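Local coordinates for protein beta-galactosidase (Bacillus circulans, PDB 4MAD) that probably hydrolyses terminal non-reducing beta-D-galactose residues of beta-D-galactosides, as a family 35 glycoside hydrolase, at residues A111-G116 with G294-A299; G251-W256 with Q307-S312. All blocks are in the same frame, centred on the assembly; numbering follows the deposited sequence.

Contact 1: residues A111-G116 with G294-A299; sequences AEWEFG and GFYNGA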
loop_
_atom_site.group_PDB
_atom_site.type_symbol
_atom_site.label_atom_id
_atom_site.label_comp_id
_atom_site.label_asym_id
_atom_site.label_seq_id
_atom_site.Cartn_x
_atom_site.Cartn_y
_atom_site.Cartn_z
ATOM N N ALA A 111 1.016 4.523 -6.042
ATOM C CA ALA A 111 1.911 3.459 -5.578
ATOM C C ALA A 111 1.277 2.105 -5.226
ATOM O O ALA A 111 1.991 1.167 -4.870
ATOM C CB ALA A 111 2.755 3.962 -4.407
ATOM N N GLU A 112 -0.043 1.994 -5.322
ATOM C CA GLU A 112 -0.715 0.759 -4.996
ATOM C C GLU A 112 -0.845 0.639 -3.477
ATOM O O GLU A 112 -0.726 -0.411 -2.964
ATOM C CB GLU A 112 0.036 -0.436 -5.560
ATOM C CG GLU A 112 -0.109 -0.638 -7.021
ATOM C CD GLU A 112 0.774 0.250 -7.822
ATOM O OE1 GLU A 112 1.957 0.144 -7.723
ATOM O OE2 GLU A 112 0.309 1.004 -8.610
ATOM N N TRP A 113 -1.038 1.764 -2.823
ATOM C CA TRP A 113 -1.067 1.918 -1.377
ATOM C C TRP A 113 -2.375 2.579 -0.954
ATOM O O TRP A 113 -2.861 3.399 -1.644
ATOM C CB TRP A 113 0.097 2.825 -0.949
ATOM C CG TRP A 113 0.331 3.023 0.476
ATOM C CD1 TRP A 113 0.045 4.135 1.198
ATOM C CD2 TRP A 113 0.982 2.142 1.375
ATOM N NE1 TRP A 113 0.415 3.992 2.466
ATOM C CE2 TRP A 113 0.974 2.762 2.626
ATOM C CE3 TRP A 113 1.504 0.865 1.275
ATOM C CZ2 TRP A 113 1.521 2.167 3.736
ATOM C CZ3 TRP A 113 2.009 0.288 2.389
ATOM C CH2 TRP A 113 2.043 0.938 3.589
ATOM N N GLU A 114 -2.852 2.280 0.239
ATOM C CA GLU A 114 -4.188 2.678 0.624
ATOM C C GLU A 114 -4.399 4.167 0.331
ATOM O O GLU A 114 -3.659 4.970 0.764
ATOM C CB GLU A 114 -4.362 2.450 2.131
ATOM C CG GLU A 114 -5.559 1.667 2.557
ATOM C CD GLU A 114 -6.804 2.493 2.750
ATOM O OE1 GLU A 114 -7.880 1.924 2.669
ATOM O OE2 GLU A 114 -6.651 3.669 2.972
ATOM N N PHE A 115 -5.419 4.451 -0.458
ATOM C CA PHE A 115 -5.917 5.812 -0.698
ATOM C C PHE A 115 -4.828 6.664 -1.350
ATOM O O PHE A 115 -4.808 7.839 -1.279
ATOM C CB PHE A 115 -6.455 6.445 0.595
ATOM C CG PHE A 115 -7.440 7.636 0.405
ATOM C CD1 PHE A 115 -7.882 8.019 -0.806
ATOM C CD2 PHE A 115 -7.961 8.311 1.505
ATOM C CE1 PHE A 115 -8.791 9.076 -0.923
ATOM C CE2 PHE A 115 -8.822 9.370 1.370
ATOM C CZ PHE A 115 -9.226 9.745 0.194
ATOM N N GLY A 116 -3.921 5.967 -1.977
ATOM C CA GLY A 116 -2.822 6.614 -2.607
ATOM C C GLY A 116 -1.992 7.445 -1.619
ATOM O O GLY A 116 -1.396 8.364 -2.014
ATOM N N GLY A 294 -0.500 -5.182 7.190
ATOM C CA GLY A 294 -1.736 -4.717 7.747
ATOM C C GLY A 294 -2.812 -4.539 6.703
ATOM O O GLY A 294 -3.036 -5.367 5.899
ATOM N N PHE A 295 -3.444 -3.387 6.776
ATOM C CA PHE A 295 -4.516 -3.011 5.904
ATOM C C PHE A 295 -4.019 -1.986 4.860
ATOM O O PHE A 295 -4.791 -1.267 4.340
ATOM C CB PHE A 295 -5.655 -2.452 6.773
ATOM C CG PHE A 295 -6.361 -3.483 7.606
ATOM C CD1 PHE A 295 -7.013 -4.523 7.027
ATOM C CD2 PHE A 295 -6.407 -3.397 8.963
ATOM C CE1 PHE A 295 -7.643 -5.408 7.751
ATOM C CE2 PHE A 295 -7.077 -4.269 9.672
ATOM C CZ PHE A 295 -7.683 -5.269 9.083
ATOM N N TYR A 296 -2.717 -1.904 4.604
ATOM C CA TYR A 296 -2.227 -0.787 3.846
ATOM C C TYR A 296 -2.287 -0.914 2.323
ATOM O O TYR A 296 -1.940 -0.041 1.629
ATOM C CB TYR A 296 -0.819 -0.446 4.255
ATOM C CG TYR A 296 -0.675 0.092 5.648
ATOM C CD1 TYR A 296 -1.329 1.219 6.054
ATOM C CD2 TYR A 296 0.163 -0.507 6.535
ATOM C CE1 TYR A 296 -1.151 1.707 7.299
ATOM C CE2 TYR A 296 0.345 -0.024 7.754
ATOM C CZ TYR A 296 -0.314 1.088 8.156
ATOM O OH TYR A 296 -0.113 1.559 9.408
ATOM N N ASN A 297 -2.764 -2.034 1.845
ATOM C CA ASN A 297 -2.865 -2.225 0.425
ATOM C C ASN A 297 -3.797 -1.236 -0.248
ATOM O O ASN A 297 -4.751 -0.858 0.310
ATOM C CB ASN A 297 -3.386 -3.577 0.102
ATOM C CG ASN A 297 -4.838 -3.712 0.439
ATOM O OD1 ASN A 297 -5.674 -3.595 -0.425
ATOM N ND2 ASN A 297 -5.119 -3.993 1.644
ATOM N N GLY A 298 -3.471 -0.887 -1.478
ATOM C CA GLY A 298 -4.303 -0.084 -2.330
ATOM C C GLY A 298 -5.301 -0.859 -3.185
ATOM O O GLY A 298 -5.496 -1.979 -2.971
ATOM N N ALA A 299 -5.907 -0.197 -4.144
ATOM C CA ALA A 299 -6.836 -0.787 -5.088
ATOM C C ALA A 299 -6.949 0.029 -6.354
ATOM O O ALA A 299 -6.503 1.113 -6.400
ATOM C CB ALA A 299 -8.172 -0.957 -4.500
HETATM O O HOH W 1 -7.548 -0.678 3.823
#
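Tyr296 lays its CB over one face of the Trp113 indole, 3.5 Å from the centroid of the six-membered ring, a CH-pi contact at the far end of the bicycle. The ring planes are only 14° apart, but the phenol runs on beyond the indole and the two barely overlap. Trp113 CH2 makes the tightest approach, 3.2 Å from Tyr296 CB. The indole gets there because CG is anti to its own backbone N (chi1 -175°), which swings the ring alongside the tyrosine. Tyr296 O lies over the same indole face, nearer its rim, and also accepts the N-H of Glu114, the residue after Trp113: Glu114 N to Tyr296 O is 2.9 Å, the donor well above the carbonyl plane. A second, longer bond joins Gly298 N to Glu112 O at 3.2 Å. These two bonds flank Trp113, and Gly298 packs so closely there that a CB would run into the backbone of Glu112 and Trp113. Glu114 CG passes 3.5 Å from Phe295 O, and the bend at chi2 beyond it (-87°) sets where the carboxylate goes: a water lies within hydrogen-bonding distance of both OE1 and that carbonyl, and OE2 forms a salt bridge with Arg461. The indole N-H, at Trp113 NE1, hydrogen-bonds Asn70 OD1. An alanine at Trp113 would probably leave Tyr296 without the surface it lies along, and Asn70 without its indole donor. Glu112 OE1 is held by Tyr313 OH, and the side chain lies about 3 Å from a bound 2-(2-methoxyethoxy)ethanol, probably a crystallisation additive, and about 7 Å from that of Glu247, the predicted nucleophile. Two loops following barrel strands 100-104 and 281-284 thus meet beside the probable active-site pocket, at the C-terminal end of a (beta/alpha)8 barrel.

Contact 2: residues G251-W256 with Q307-S312; sequences GWFDHW and QPTITS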
loop_
_atom_site.group_PDB
_atom_site.type_symbol
_atom_site.label_atom_id
_atom_site.label_comp_id
_atom_site.label_asym_id
_atom_site.label_seq_id
_atom_site.Cartn_x
_atom_site.Cartn_y
_atom_site.Cartn_z
ATOM N N GLY A 251 8.590 -4.798 -13.576
ATOM C CA GLY A 251 7.779 -5.818 -13.000
ATOM C C GLY A 251 6.354 -5.290 -12.988
ATOM O O GLY A 251 6.063 -4.448 -13.747
ATOM N N TRP A 252 5.497 -5.840 -12.138
ATOM C CA TRP A 252 4.131 -5.377 -11.984
ATOM C C TRP A 252 3.538 -5.946 -10.694
ATOM O O TRP A 252 4.149 -6.726 -10.044
ATOM C CB TRP A 252 3.246 -5.731 -13.170
ATOM C CG TRP A 252 2.089 -4.834 -13.411
ATOM C CD1 TRP A 252 0.796 -5.138 -13.313
ATOM C CD2 TRP A 252 2.144 -3.481 -13.850
ATOM N NE1 TRP A 252 0.022 -4.064 -13.638
ATOM C CE2 TRP A 252 0.832 -3.037 -14.000
ATOM C CE3 TRP A 252 3.178 -2.607 -14.132
ATOM C CZ2 TRP A 252 0.540 -1.762 -14.400
ATOM C CZ3 TRP A 252 2.892 -1.379 -14.530
ATOM C CH2 TRP A 252 1.591 -0.951 -14.677
ATOM N N PHE A 253 2.356 -5.504 -10.365
ATOM C CA PHE A 253 1.688 -5.891 -9.136
ATOM C C PHE A 253 0.416 -6.677 -9.401
ATOM O O PHE A 253 -0.049 -6.708 -10.486
ATOM C CB PHE A 253 1.293 -4.701 -8.304
ATOM C CG PHE A 253 0.388 -3.806 -8.991
ATOM C CD1 PHE A 253 -0.944 -3.809 -8.750
ATOM C CD2 PHE A 253 0.874 -2.970 -9.923
ATOM C CE1 PHE A 253 -1.741 -2.985 -9.431
ATOM C CE2 PHE A 253 0.084 -2.183 -10.602
ATOM C CZ PHE A 253 -1.234 -2.190 -10.351
ATOM N N ASP A 254 -0.094 -7.304 -8.359
ATOM C CA ASP A 254 -1.212 -8.212 -8.467
ATOM C C ASP A 254 -2.443 -7.717 -7.695
ATOM O O ASP A 254 -2.330 -7.168 -6.659
ATOM C CB ASP A 254 -0.865 -9.556 -7.863
ATOM C CG ASP A 254 0.232 -10.272 -8.584
ATOM O OD1 ASP A 254 0.476 -9.970 -9.718
ATOM O OD2 ASP A 254 0.817 -11.154 -7.978
ATOM N N HIS A 255 -3.607 -7.986 -8.276
ATOM C CA HIS A 255 -4.883 -7.905 -7.584
ATOM C C HIS A 255 -5.383 -9.310 -7.194
ATOM O O HIS A 255 -5.106 -10.254 -7.856
ATOM C CB HIS A 255 -5.967 -7.288 -8.465
ATOM C CG HIS A 255 -5.630 -5.965 -9.091
ATOM N ND1 HIS A 255 -5.387 -4.832 -8.363
ATOM C CD2 HIS A 255 -5.578 -5.586 -10.376
ATOM C CE1 HIS A 255 -5.185 -3.819 -9.167
ATOM N NE2 HIS A 255 -5.328 -4.242 -10.395
ATOM N N TRP A 256 -6.196 -9.413 -6.163
ATOM C CA TRP A 256 -6.705 -10.710 -5.804
ATOM C C TRP A 256 -7.489 -11.290 -6.995
ATOM O O TRP A 256 -8.188 -10.621 -7.628
ATOM C CB TRP A 256 -7.589 -10.644 -4.546
ATOM C CG TRP A 256 -6.841 -10.303 -3.327
ATOM C CD1 TRP A 256 -6.862 -9.152 -2.660
ATOM C CD2 TRP A 256 -5.952 -11.158 -2.609
ATOM N NE1 TRP A 256 -6.055 -9.206 -1.573
ATOM C CE2 TRP A 256 -5.475 -10.436 -1.516
ATOM C CE3 TRP A 256 -5.529 -12.467 -2.774
ATOM C CZ2 TRP A 256 -4.582 -10.982 -0.607
ATOM C CZ3 TRP A 256 -4.639 -12.981 -1.891
ATOM C CH2 TRP A 256 -4.167 -12.245 -0.825
ATOM N N GLN A 307 -10.835 -3.438 -7.777
ATOM C CA GLN A 307 -9.795 -4.462 -7.802
ATOM C C GLN A 307 -8.750 -4.228 -6.704
ATOM O O GLN A 307 -7.986 -3.349 -6.778
ATOM C CB GLN A 307 -9.103 -4.468 -9.158
ATOM C CG GLN A 307 -9.976 -4.391 -10.343
ATOM C CD GLN A 307 -9.233 -3.989 -11.630
ATOM O OE1 GLN A 307 -8.689 -2.943 -11.739
ATOM N NE2 GLN A 307 -9.254 -4.854 -12.584
ATOM N N PRO A 308 -8.789 -5.038 -5.692
ATOM C CA PRO A 308 -7.959 -4.814 -4.532
ATOM C C PRO A 308 -6.586 -5.410 -4.786
ATOM O O PRO A 308 -6.496 -6.484 -5.297
ATOM C CB PRO A 308 -8.709 -5.548 -3.431
ATOM C CG PRO A 308 -9.482 -6.520 -4.126
ATOM C CD PRO A 308 -9.872 -5.956 -5.397
ATOM N N THR A 309 -5.552 -4.673 -4.456
ATOM C CA THR A 309 -4.199 -5.134 -4.588
ATOM C C THR A 309 -3.873 -6.091 -3.439
ATOM O O THR A 309 -4.391 -5.928 -2.392
ATOM C CB THR A 309 -3.244 -3.936 -4.609
ATOM O OG1 THR A 309 -3.430 -3.196 -5.812
ATOM C CG2 THR A 309 -1.795 -4.387 -4.501
ATOM N N ILE A 310 -3.038 -7.080 -3.693
ATOM C CA ILE A 310 -2.748 -8.109 -2.736
ATOM C C ILE A 310 -1.771 -7.651 -1.647
ATOM O O ILE A 310 -1.231 -6.619 -1.705
ATOM C CB ILE A 310 -2.163 -9.393 -3.387
ATOM C CG1 ILE A 310 -0.823 -9.138 -4.032
ATOM C CG2 ILE A 310 -3.130 -9.981 -4.429
ATOM C CD1 ILE A 310 -0.185 -10.412 -4.534
ATOM N N THR A 311 -1.576 -8.493 -0.654
ATOM C CA THR A 311 -0.646 -8.189 0.409
ATOM C C THR A 311 0.838 -8.076 -0.016
ATOM O O THR A 311 1.477 -7.134 0.292
ATOM C CB THR A 311 -0.724 -9.259 1.516
ATOM O OG1 THR A 311 -2.024 -9.306 2.004
ATOM C CG2 THR A 311 0.265 -8.917 2.630
ATOM N N SER A 312 1.334 -9.070 -0.715
ATOM C CA SER A 312 2.674 -9.059 -1.207
ATOM C C SER A 312 2.866 -7.927 -2.192
ATOM O O SER A 312 2.065 -7.720 -3.030
ATOM C CB SER A 312 3.029 -10.352 -1.961
ATOM O OG SER A 312 4.265 -10.292 -2.616
HETATM O O HOH W 2 1.673 -7.239 -5.952
HETATM O O HOH W 3 -5.281 -7.012 -0.062
#
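The touching backbones, 253-256 and 307-311, run in directions 104° apart, with a single bridge between His255 and Thr309. Ile310 N gives its hydrogen to Asp254 O at 3.1 Å, and Trp256 N reaches Pro308 O at the same length, nearly along the C=O axis. Pro308 O also receives a short contact from His255 CA. Ile310 serves both Trp256 and Asp254: its CG2 sits over the middle of the Trp256 indole, 3.8 Å from the five-membered ring centroid, while CD1 comes to 3.5 Å from Asp254 CB. CG1 lies between the backbone N and the carbonyl carbon (chi1 64°), sending the two branches to different partners. This joins the loop after barrel strand 244-249 to the end of the hairpin 299-301/306-308, within the (beta/alpha)8 domain. Pro308 CG meets the indole at its edge, in plane, as does a water that accepts from Trp256 NE1 and donates to Thr309 O. Gln307 CB lies over one face of the His255 ring, nearly above its centre, 3.7 Å from the centroid, a CH-pi contact. Asp254 turns its carboxylate to His260 and His261, and a second water bridges Asp254 N to Ser312 O.

Overall arrangement
The two contacts lie about 10 Å apart, centre to centre, and their segments alternate along the chain: 111-116, 251-256, 294-299, 307-312. Three of them belong to loops that follow barrel strands 100-104, 244-249 and 281-284; the short antiparallel hairpin 299-301/306-308 ties the last two segments together. The contacts touch directly. A probable hydrogen bond joins Gly298 O to Thr309 N at 3.1 Å, and Glu112 CG packs on Phe253 CD1 at 3.7 Å. Glu112 and Trp252, one from each contact, line the same ligand pocket, so this network of loops builds part of its wall near the predicted catalytic glutamates.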